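Local structure of protein (sliding clamp) (Enterobacteria phage RB69, 1B77) at residues K208-S212 with Q213-V217; V181-M184 with A185-K188. The protein probably forms a three-subunit ring around duplex DNA that tethers the phage replicative DNA polymerase to its template as a processivity factor. One frame throughout, in Å; residues are numbered along the deposited sequence.

Contact 1: residues K208-S212 with Q213-V217; sequences KFESS and QVSYV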
# COMPACT_ATOMS: atom_id res chain seq x y z
N LYS A 208 25.35 0.34 -23.54
CA LYS A 208 24.41 1.39 -23.85
C LYS A 208 23.08 0.76 -24.23
O LYS A 208 23.02 -0.16 -25.05
CB LYS A 208 24.92 2.25 -25.01
CG LYS A 208 23.94 3.32 -25.43
CD LYS A 208 24.54 4.31 -26.40
CE LYS A 208 23.49 5.29 -26.89
NZ LYS A 208 24.06 6.28 -27.85
N PHE A 209 22.01 1.24 -23.60
CA PHE A 209 20.67 0.75 -23.89
C PHE A 209 19.92 1.92 -24.49
O PHE A 209 19.73 2.96 -23.85
CB PHE A 209 19.95 0.28 -22.63
CG PHE A 209 20.53 -0.96 -22.03
CD1 PHE A 209 21.78 -0.94 -21.42
CD2 PHE A 209 19.82 -2.17 -22.07
CE1 PHE A 209 22.32 -2.09 -20.86
CE2 PHE A 209 20.36 -3.32 -21.52
CZ PHE A 209 21.61 -3.29 -20.91
N GLU A 210 19.49 1.75 -25.73
CA GLU A 210 18.79 2.82 -26.41
C GLU A 210 17.39 2.50 -26.90
O GLU A 210 17.16 1.47 -27.56
CB GLU A 210 19.64 3.31 -27.58
CG GLU A 210 18.99 4.42 -28.35
CD GLU A 210 19.90 4.99 -29.40
OE1 GLU A 210 20.41 4.20 -30.23
OE2 GLU A 210 20.11 6.22 -29.40
N SER A 211 16.46 3.38 -26.57
CA SER A 211 15.08 3.25 -26.99
C SER A 211 14.76 4.52 -27.75
O SER A 211 15.62 5.39 -27.90
CB SER A 211 14.14 3.13 -25.78
OG SER A 211 14.12 4.33 -25.03
N SER A 212 13.54 4.63 -28.24
CA SER A 212 13.14 5.81 -28.98
C SER A 212 12.95 6.99 -28.03
O SER A 212 12.87 8.13 -28.47
CB SER A 212 11.83 5.54 -29.72
OG SER A 212 10.80 5.20 -28.80
N GLN A 213 12.89 6.70 -26.73
CA GLN A 213 12.69 7.74 -25.72
C GLN A 213 13.90 8.10 -24.87
O GLN A 213 14.12 9.27 -24.55
CB GLN A 213 11.55 7.34 -24.78
CG GLN A 213 10.18 7.87 -25.18
CD GLN A 213 9.12 7.54 -24.14
OE1 GLN A 213 9.32 7.76 -22.93
NE2 GLN A 213 7.99 7.02 -24.60
N VAL A 214 14.69 7.11 -24.49
CA VAL A 214 15.84 7.37 -23.63
C VAL A 214 17.05 6.50 -23.96
O VAL A 214 16.92 5.39 -24.46
CB VAL A 214 15.46 7.14 -22.13
CG1 VAL A 214 16.66 7.41 -21.23
CG2 VAL A 214 14.31 8.04 -21.74
N SER A 215 18.24 7.02 -23.66
CA SER A 215 19.49 6.29 -23.87
C SER A 215 20.21 6.20 -22.54
O SER A 215 20.36 7.20 -21.85
CB SER A 215 20.39 7.00 -24.88
OG SER A 215 20.01 6.69 -26.21
N TYR A 216 20.64 5.00 -22.16
CA TYR A 216 21.36 4.82 -20.91
C TYR A 216 22.74 4.25 -21.18
O TYR A 216 22.92 3.45 -22.10
CB TYR A 216 20.65 3.84 -19.97
CG TYR A 216 19.23 4.16 -19.60
CD1 TYR A 216 18.18 3.75 -20.40
CD2 TYR A 216 18.93 4.82 -18.41
CE1 TYR A 216 16.85 3.97 -20.03
CE2 TYR A 216 17.60 5.05 -18.03
CZ TYR A 216 16.57 4.61 -18.85
OH TYR A 216 15.26 4.79 -18.48
N VAL A 217 23.71 4.68 -20.38
CA VAL A 217 25.07 4.16 -20.48
C VAL A 217 25.42 3.64 -19.08
O VAL A 217 25.42 4.39 -18.10
CB VAL A 217 26.11 5.23 -20.89
CG1 VAL A 217 27.53 4.65 -20.74
CG2 VAL A 217 25.88 5.65 -22.35
O HOH W 1 21.81 7.85 -28.21

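Contact 2: residues V181-M184 with A185-K188; sequences VINM and ANMK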
# COMPACT_ATOMS: atom_id res chain seq x y z
N VAL A 181 29.73 -8.26 -17.48
CA VAL A 181 29.03 -8.29 -16.20
C VAL A 181 28.44 -6.94 -15.79
O VAL A 181 29.13 -5.91 -15.80
CB VAL A 181 29.98 -8.76 -15.09
CG1 VAL A 181 29.23 -8.87 -13.77
CG2 VAL A 181 30.59 -10.09 -15.48
N ILE A 182 27.17 -6.95 -15.41
CA ILE A 182 26.48 -5.73 -15.00
C ILE A 182 25.85 -5.84 -13.61
O ILE A 182 25.18 -6.83 -13.31
CB ILE A 182 25.38 -5.33 -16.02
CG1 ILE A 182 26.03 -4.90 -17.33
CG2 ILE A 182 24.51 -4.22 -15.46
CD1 ILE A 182 25.04 -4.61 -18.44
N ASN A 183 26.08 -4.84 -12.78
CA ASN A 183 25.50 -4.81 -11.44
C ASN A 183 24.03 -4.45 -11.63
O ASN A 183 23.70 -3.36 -12.09
CB ASN A 183 26.21 -3.76 -10.57
CG ASN A 183 25.52 -3.54 -9.22
OD1 ASN A 183 24.86 -4.44 -8.69
ND2 ASN A 183 25.68 -2.35 -8.66
N MET A 184 23.15 -5.39 -11.30
CA MET A 184 21.73 -5.16 -11.49
C MET A 184 21.20 -3.88 -10.85
O MET A 184 20.17 -3.36 -11.26
CB MET A 184 20.92 -6.35 -10.97
CG MET A 184 19.53 -6.40 -11.56
SD MET A 184 19.43 -7.27 -13.16
CE MET A 184 20.54 -6.37 -14.15
N ALA A 185 21.91 -3.39 -9.84
CA ALA A 185 21.47 -2.17 -9.16
C ALA A 185 21.58 -0.95 -10.05
O ALA A 185 21.03 0.11 -9.73
CB ALA A 185 22.29 -1.97 -7.90
N ASN A 186 22.28 -1.07 -11.18
CA ASN A 186 22.44 0.07 -12.08
C ASN A 186 21.46 0.03 -13.25
O ASN A 186 21.47 0.93 -14.09
CB ASN A 186 23.87 0.11 -12.62
CG ASN A 186 24.90 0.09 -11.53
OD1 ASN A 186 24.82 0.87 -10.58
ND2 ASN A 186 25.87 -0.80 -11.64
N MET A 187 20.62 -1.00 -13.30
CA MET A 187 19.65 -1.15 -14.39
C MET A 187 18.36 -0.38 -14.15
O MET A 187 17.27 -0.96 -14.13
CB MET A 187 19.32 -2.63 -14.61
CG MET A 187 20.48 -3.45 -15.12
SD MET A 187 20.96 -3.05 -16.81
CE MET A 187 19.65 -3.88 -17.72
N LYS A 188 18.48 0.93 -13.95
CA LYS A 188 17.34 1.81 -13.70
C LYS A 188 16.68 2.18 -15.04
O LYS A 188 16.36 3.34 -15.28
CB LYS A 188 17.80 3.10 -13.01
CG LYS A 188 18.72 2.88 -11.80
CD LYS A 188 17.97 2.37 -10.59
CE LYS A 188 18.93 2.07 -9.45
NZ LYS A 188 19.74 3.26 -9.05

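Contact 1: residues K208-S212 with Q213-V217
Phe209 and Tyr216 hold the two arms of a tight beta hairpin together as an antiparallel hydrogen-bonded pair. Phe209 N donates to Tyr216 O at 2.8 Å, and Tyr216 N returns a bond of the same length to Phe209 O. Lys208 with Val217 and Glu210 with Ser215 are the non-hydrogen-bonded pairs beside it, and their four side chains share the sheet face away from the two aromatic rings. On that face one water ties three polar ends together: it accepts from Lys208 NZ (2.8 Å), donates to Glu210 OE2 (2.6 Å) and bonds Ser215 OG (2.9 Å). The extended, anti torsions of Lys208 (chi1 177°) and Glu210 (chi1 180°) carry their ends over Ser215 to reach it.

The turn is closed partly by a side chain. Ser211 N bonds Val214 O, while Val214 N donates almost straight (170°) to Ser211 OG at 2.9 Å. The same OG accepts from Gln213 N at 3.2 Å, which makes an ST turn. On the aromatic face, Val214 CG1 lies 3.6 Å above the Tyr216 ring plane, offset toward its rim.

Tyr216 OH is hydrogen-bonded to Asn13 and to Gln190 N. Strand 194-201 pairs alongside the first arm and strand 38-44 alongside the second, while helix 5-15 packs on Val214.

Contact 2: residues V181-M184 with A185-K188
A short 3-10 turn ends strand 178-183, and Asn183 joins strand to turn through both its backbone and its side chain. Asn183 O accepts from Asn186 N at 2.8 Å, with the donor above the carbonyl plane. The next bond of the series, from Met187 N to Met184 O, is longer at 3.2 Å, and Met187 N stands 65° out of the plane of the Met184 carbonyl, so it does not sit on a lone pair. Together they describe two overlapping type I turns: the phi/psi of Met184 (-54°/-23°) fits the first, and Ala185 and Asn186 continue near type I values.

The Asn183 side chain adds a weak bond at the start of the turn. With CG anti to the backbone N, its OD1 faces Ala185 N and accepts from it at 3.3 Å, the geometry of an Asx turn. The other branch of the amide, ND2, lies 3.5 Å from Ala185 CB. The amides of Asn183 and Asn186 meet with their planes perpendicular.

Past the turn the chain bends again: Met187 is the centre of an inverse gamma turn, closed by a weak bond from Lys188 N to Asn186 O at 3.0 Å. The Met187 side chain is folded at both chi2 and chi3. It crosses the Ile182 side chain at about a right angle, with Met187 SD 4.0 Å from Ile182 CG2, an apolar contact between turn and strand.

Ile182 also packs on Ile138 and Ile140 of strand 137-143, to which strand 178-183 is paired. Asn186 and Met187 lean on Ile218 of strand 215-219, while Asn186 O accepts from Thr38 OG1 in strand 38-44.

Contact 2 precedes contact 1 in the chain, and their centres lie about 14 Å apart. Contact 2 ends a strand of the sheet containing 137-143 and 178-183, whereas contact 1 is a hairpin of the other sheet. They meet directly on the aromatic face of the hairpin: Phe209 CZ is 3.8 Å from Met187 CE, and Tyr216 CE2 is 3.5 Å from Lys188 O. Asn13 of helix 5-15, already a partner of the Tyr216 hydroxyl, also reaches Lys188 O through its ND2. The loop leaving strand 178-183 is thus laid against the hairpin by packing and by one shared polar side chain, so that parts of both sheets and helix 5-15 meet here.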